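Local coordinates for protein CsuE (Acinetobacter baumannii, PDB 6FJY) that serves as the adhesive tip subunit of the archaic chaperone-usher Csu pili, through which the bacterium probably attaches to surfaces during biofilm formation, at residues D[43-47]-D[151-155]; D[30-34]-D[130-134]. All coordinates share one frame. Numbering follows the deposited sequence.

Both contacts involve the neighbourhood of strand 119-136, but at different depths. Contact 2 is core: four of its five touching residues are buried, and side chains of strand 119-136 meet the corner between strands 24-31 and 33-35 without a hydrogen bond between the two segments. Contact 1 is a surface contact of similar size, 217 against 228 Å², in which two loops are joined through an arginine. Their centres lie about 15 Å apart, and they meet at Ser-134, whose OG is 2.8 Å from NH1 of Arg-154 and whose N is 2.9 Å from O of Tyr-47. Contact 1 thus combines arginine hydrogen bonding with aromatic packing, whereas contact 2 rests on apolar and CH-pi packing.

Contact 1 of 2, residues D[43-47]-D[151-155]; sequences ANMTY and GFRRG
Two loops pack together at the surface, beside strand 119-136 of the Ig-like beta sandwich, the contact centre lying about 39 Å from the centre of the chain. Loop 43-47 runs into strand 47-54; loop 151-155 follows strand 146-148. Residues 44-47 are extended (Asn-44 -130/134, Met-45 -56/139, Thr-46 -97/107, Tyr-47 -85/132), as are 152-154, whereas at Gly-151 (87/8) a CB would jam against the carbonyl O of the preceding residue. The backbones stay apart, the nearest CA atoms being those of Tyr-47 and Arg-154 at 8.9 Å, so side chains bridge the gap.

The hydrogen bonding belongs to Arg-154, whose side chain (chi1 m, chi2 t, chi3 p) reaches across to the main chain of the other loop. Arg-154 NH2 donates to O of Met-45 at 2.7 Å and 162°, and Arg-154 NH1 adds a weak bond of 3.2 Å to the same Met-45 O, giving a bifurcated acceptor. NH1 also bonds Ser-134 on strand 119-136.

The aromatic packing centres on Tyr-47 (chi1 m, chi2 -84°), whose CD2 lies 3.4 Å from Arg-154 NH1. Phe-152 (chi1 t) brings CZ to 3.5 Å from CB of Tyr-47; the two ring centroids are 6.0 Å apart, with planes inclined at 41°. Phe-152 also rests on Ser-134, with which the backbone of Tyr-47 pairs.

Arg-154 therefore ties a loop carbonyl to the neighbouring strand while the face of its guanidinium receives the edge of the Tyr-47 ring: a mixed join, in which one hydrogen bond and its weak companion sit beside the packing of Tyr-47 and Phe-152.

Contact 2 of 2, residues D[30-34]-D[130-134]; sequences NSGLS and KWFYS
In the Ig-like beta sandwich, strand 119-136 packs its inward side chains against the corner where strand 24-31 gives way to strand 33-35. That corner is made at Gly-32 (phi/psi 125/-26, a conformation suited to glycine), between Ser-31 (-76/-28) and the extended Leu-33 (-96/146). The nearest CA atoms, those of Leu-33 and Trp-131, are 7.6 Å apart.

Residues 130-134 are extended throughout, so alternate side chains point toward the corner. First comes Trp-131 (chi1 m, chi2 86°). CB of Leu-33 sits 3.7 Å from the centroid of the six-membered ring of Trp-131 and 6° off the ring normal, a CH-pi contact over the face. Ser-31 OG comes within 3.4 Å of Trp-131 CH2 but is hydrogen-bonded to O of Leu-104, whereas Trp-131 NE1 bonds Ser-169. Val-4 of strand 2-4 touches both Leu-33 and Trp-131. Two residues on, Tyr-133 (chi1 p, chi2 90°) meets Leu-33 again and touches Cys-2, which is disulfide-bonded to Cys-35 on the strand of Leu-33. Leu-33 (chi1 t, chi2 -97°, between wells) thus spans both aromatic side chains, Leu-33 CD2 reaching 4.0 Å from CE2 of Tyr-133.

Contact 1 of 2, residues D[43-47]-D[151-155]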
loop_
_atom_site.group_PDB
_atom_site.type_symbol
_atom_site.label_atom_id
_atom_site.label_comp_id
_atom_site.label_asym_id
_atom_site.label_seq_id
_atom_site.Cartn_x
_atom_site.Cartn_y
_atom_site.Cartn_z
ATOM N N ALA D 43 25.856 -24.263 -26.255
ATOM C CA ALA D 43 26.733 -24.683 -27.340
ATOM C C ALA D 43 26.686 -23.735 -28.525
ATOM O O ALA D 43 27.611 -23.733 -29.345
ATOM C CB ALA D 43 26.361 -26.089 -27.803
ATOM N N ASN D 44 25.629 -22.941 -28.634
ATOM C CA ASN D 44 25.426 -22.071 -29.775
ATOM C C ASN D 44 25.118 -20.672 -29.274
ATOM O O ASN D 44 24.325 -20.488 -28.348
ATOM C CB ASN D 44 24.296 -22.591 -30.681
ATOM C CG ASN D 44 24.607 -23.953 -31.273
ATOM O OD1 ASN D 44 25.715 -24.198 -31.741
ATOM N ND2 ASN D 44 23.634 -24.850 -31.244
ATOM N N MET D 45 25.774 -19.699 -29.890
ATOM C CA MET D 45 25.635 -18.307 -29.497
ATOM C C MET D 45 24.178 -17.882 -29.526
ATOM O O MET D 45 23.427 -18.229 -30.441
ATOM C CB MET D 45 26.452 -17.424 -30.443
ATOM C CG MET D 45 26.559 -15.985 -30.026
ATOM S SD MET D 45 27.789 -15.760 -28.755
ATOM C CE MET D 45 28.232 -14.083 -29.130
ATOM N N THR D 46 23.779 -17.122 -28.521
ATOM C CA THR D 46 22.487 -16.454 -28.548
ATOM C C THR D 46 22.728 -15.031 -29.030
ATOM O O THR D 46 23.297 -14.211 -28.303
ATOM C CB THR D 46 21.830 -16.464 -27.169
ATOM O OG1 THR D 46 21.790 -17.805 -26.658
ATOM C CG2 THR D 46 20.424 -15.883 -27.257
ATOM N N TYR D 47 22.325 -14.743 -30.267
ATOM C CA TYR D 47 22.456 -13.392 -30.789
ATOM C C TYR D 47 21.249 -12.575 -30.372
ATOM O O TYR D 47 20.105 -13.022 -30.511
ATOM C CB TYR D 47 22.594 -13.386 -32.307
ATOM C CG TYR D 47 23.832 -14.066 -32.830
ATOM C CD1 TYR D 47 25.044 -13.396 -32.903
ATOM C CD2 TYR D 47 23.784 -15.379 -33.265
ATOM C CE1 TYR D 47 26.181 -14.027 -33.390
ATOM C CE2 TYR D 47 24.903 -16.011 -33.759
ATOM C CZ TYR D 47 26.101 -15.335 -33.821
ATOM O OH TYR D 47 27.206 -15.983 -34.310
ATOM N N GLY D 151 14.384 -12.202 -41.146
ATOM C CA GLY D 151 15.549 -11.911 -41.953
ATOM C C GLY D 151 16.879 -12.264 -41.329
ATOM O O GLY D 151 17.919 -11.910 -41.896
ATOM N N PHE D 152 16.885 -12.954 -40.189
ATOM C CA PHE D 152 18.130 -13.252 -39.496
ATOM C C PHE D 152 18.900 -14.354 -40.212
ATOM O O PHE D 152 18.324 -15.356 -40.645
ATOM C CB PHE D 152 17.863 -13.665 -38.046
ATOM C CG PHE D 152 19.000 -13.338 -37.114
ATOM C CD1 PHE D 152 20.157 -14.097 -37.116
ATOM C CD2 PHE D 152 18.922 -12.249 -36.264
ATOM C CE1 PHE D 152 21.211 -13.784 -36.285
ATOM C CE2 PHE D 152 19.969 -11.933 -35.432
ATOM C CZ PHE D 152 21.116 -12.705 -35.441
ATOM N N ARG D 153 20.217 -14.170 -40.311
ATOM C CA ARG D 153 21.098 -15.122 -40.984
ATOM C C ARG D 153 22.329 -15.348 -40.113
ATOM O O ARG D 153 23.151 -14.442 -39.953
ATOM C CB ARG D 153 21.494 -14.619 -42.376
ATOM N N ARG D 154 22.452 -16.548 -39.545
ATOM C CA ARG D 154 23.670 -16.961 -38.858
ATOM C C ARG D 154 24.638 -17.556 -39.875
ATOM O O ARG D 154 24.236 -18.343 -40.740
ATOM C CB ARG D 154 23.374 -17.995 -37.765
ATOM C CG ARG D 154 22.322 -17.590 -36.733
ATOM C CD ARG D 154 21.790 -18.800 -35.955
ATOM N NE ARG D 154 22.738 -19.275 -34.950
ATOM C CZ ARG D 154 22.724 -18.918 -33.668
ATOM N NH1 ARG D 154 21.796 -18.085 -33.212
ATOM N NH2 ARG D 154 23.641 -19.398 -32.838
ATOM N N GLY D 155 25.905 -17.169 -39.775
ATOM C CA GLY D 155 26.952 -17.790 -40.558
ATOM C C GLY D 155 27.855 -18.629 -39.679
ATOM O O GLY D 155 27.368 -19.378 -38.826
#

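Contact 2 of 2, residues D[30-34]-D[130-134]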
loop_
_atom_site.group_PDB
_atom_site.type_symbol
_atom_site.label_atom_id
_atom_site.label_comp_id
_atom_site.label_asym_id
_atom_site.label_seq_id
_atom_site.Cartn_x
_atom_site.Cartn_y
_atom_site.Cartn_z
ATOM N N ASN D 30 8.664 -6.611 -17.653
ATOM C CA ASN D 30 8.822 -7.282 -18.939
ATOM C C ASN D 30 9.193 -6.283 -20.027
ATOM O O ASN D 30 8.525 -5.261 -20.209
ATOM C CB ASN D 30 7.545 -8.027 -19.297
ATOM C CG ASN D 30 7.126 -8.976 -18.202
ATOM O OD1 ASN D 30 7.921 -9.310 -17.318
ATOM N ND2 ASN D 30 5.875 -9.411 -18.244
ATOM N N SER D 31 10.280 -6.578 -20.733
ATOM C CA SER D 31 10.835 -5.639 -21.697
ATOM C C SER D 31 10.024 -5.580 -22.982
ATOM O O SER D 31 10.020 -4.550 -23.663
ATOM C CB SER D 31 12.269 -6.037 -22.024
ATOM O OG SER D 31 12.277 -7.316 -22.642
ATOM N N GLY D 32 9.350 -6.678 -23.325
ATOM C CA GLY D 32 8.667 -6.845 -24.595
ATOM C C GLY D 32 9.097 -8.097 -25.341
ATOM O O GLY D 32 8.326 -8.628 -26.146
ATOM N N LEU D 33 10.313 -8.569 -25.087
ATOM C CA LEU D 33 10.794 -9.830 -25.633
ATOM C C LEU D 33 10.580 -10.952 -24.614
ATOM O O LEU D 33 10.650 -10.744 -23.401
ATOM C CB LEU D 33 12.272 -9.729 -26.020
ATOM C CG LEU D 33 12.873 -10.642 -27.098
ATOM C CD1 LEU D 33 13.553 -11.843 -26.491
ATOM C CD2 LEU D 33 11.824 -11.091 -28.101
ATOM N N SER D 34 10.285 -12.139 -25.131
ATOM C CA SER D 34 10.105 -13.340 -24.334
ATOM C C SER D 34 10.472 -14.542 -25.190
ATOM O O SER D 34 10.207 -14.552 -26.397
ATOM C CB SER D 34 8.664 -13.472 -23.820
ATOM O OG SER D 34 8.400 -12.557 -22.767
ATOM N N LYS D 130 12.938 -2.305 -30.816
ATOM C CA LYS D 130 13.168 -3.170 -31.957
ATOM C C LYS D 130 14.203 -4.206 -31.550
ATOM O O LYS D 130 15.309 -3.850 -31.123
ATOM C CB LYS D 130 13.635 -2.374 -33.176
ATOM C CG LYS D 130 13.634 -3.177 -34.478
ATOM C CD LYS D 130 13.889 -2.269 -35.688
ATOM C CE LYS D 130 12.785 -1.237 -35.881
ATOM N NZ LYS D 130 11.588 -1.810 -36.573
ATOM N N TRP D 131 13.836 -5.478 -31.677
ATOM C CA TRP D 131 14.674 -6.604 -31.301
ATOM C C TRP D 131 15.160 -7.335 -32.543
ATOM O O TRP D 131 14.404 -7.529 -33.501
ATOM C CB TRP D 131 13.908 -7.581 -30.411
ATOM C CG TRP D 131 13.198 -6.930 -29.272
ATOM C CD1 TRP D 131 11.954 -6.385 -29.288
ATOM C CD2 TRP D 131 13.696 -6.762 -27.944
ATOM N NE1 TRP D 131 11.640 -5.884 -28.053
ATOM C CE2 TRP D 131 12.694 -6.106 -27.204
ATOM C CE3 TRP D 131 14.889 -7.114 -27.304
ATOM C CZ2 TRP D 131 12.853 -5.785 -25.856
ATOM C CZ3 TRP D 131 15.041 -6.796 -25.964
ATOM C CH2 TRP D 131 14.033 -6.136 -25.259
ATOM N N PHE D 132 16.425 -7.740 -32.510
ATOM C CA PHE D 132 17.039 -8.581 -33.529
ATOM C C PHE D 132 17.635 -9.767 -32.782
ATOM O O PHE D 132 18.609 -9.607 -32.039
ATOM C CB PHE D 132 18.115 -7.819 -34.312
ATOM C CG PHE D 132 17.658 -6.487 -34.867
ATOM C CD1 PHE D 132 17.556 -5.368 -34.050
ATOM C CD2 PHE D 132 17.366 -6.349 -36.217
ATOM C CE1 PHE D 132 17.147 -4.137 -34.565
ATOM C CE2 PHE D 132 16.964 -5.125 -36.746
ATOM C CZ PHE D 132 16.855 -4.018 -35.920
ATOM N N TYR D 133 17.046 -10.953 -32.948
ATOM C CA TYR D 133 17.440 -12.095 -32.135
ATOM C C TYR D 133 17.556 -13.359 -32.975
ATOM O O TYR D 133 16.896 -13.510 -34.007
ATOM C CB TYR D 133 16.454 -12.341 -30.978
ATOM C CG TYR D 133 15.023 -12.555 -31.412
ATOM C CD1 TYR D 133 14.545 -13.830 -31.707
ATOM C CD2 TYR D 133 14.144 -11.485 -31.519
ATOM C CE1 TYR D 133 13.240 -14.029 -32.099
ATOM C CE2 TYR D 133 12.829 -11.676 -31.915
ATOM C CZ TYR D 133 12.384 -12.945 -32.209
ATOM O OH TYR D 133 11.079 -13.128 -32.605
ATOM N N SER D 134 18.415 -14.268 -32.508
ATOM C CA SER D 134 18.490 -15.641 -33.010
ATOM C C SER D 134 18.856 -16.527 -31.824
ATOM O O SER D 134 20.029 -16.618 -31.444
ATOM C CB SER D 134 19.500 -15.788 -34.134
ATOM O OG SER D 134 19.537 -17.131 -34.573
#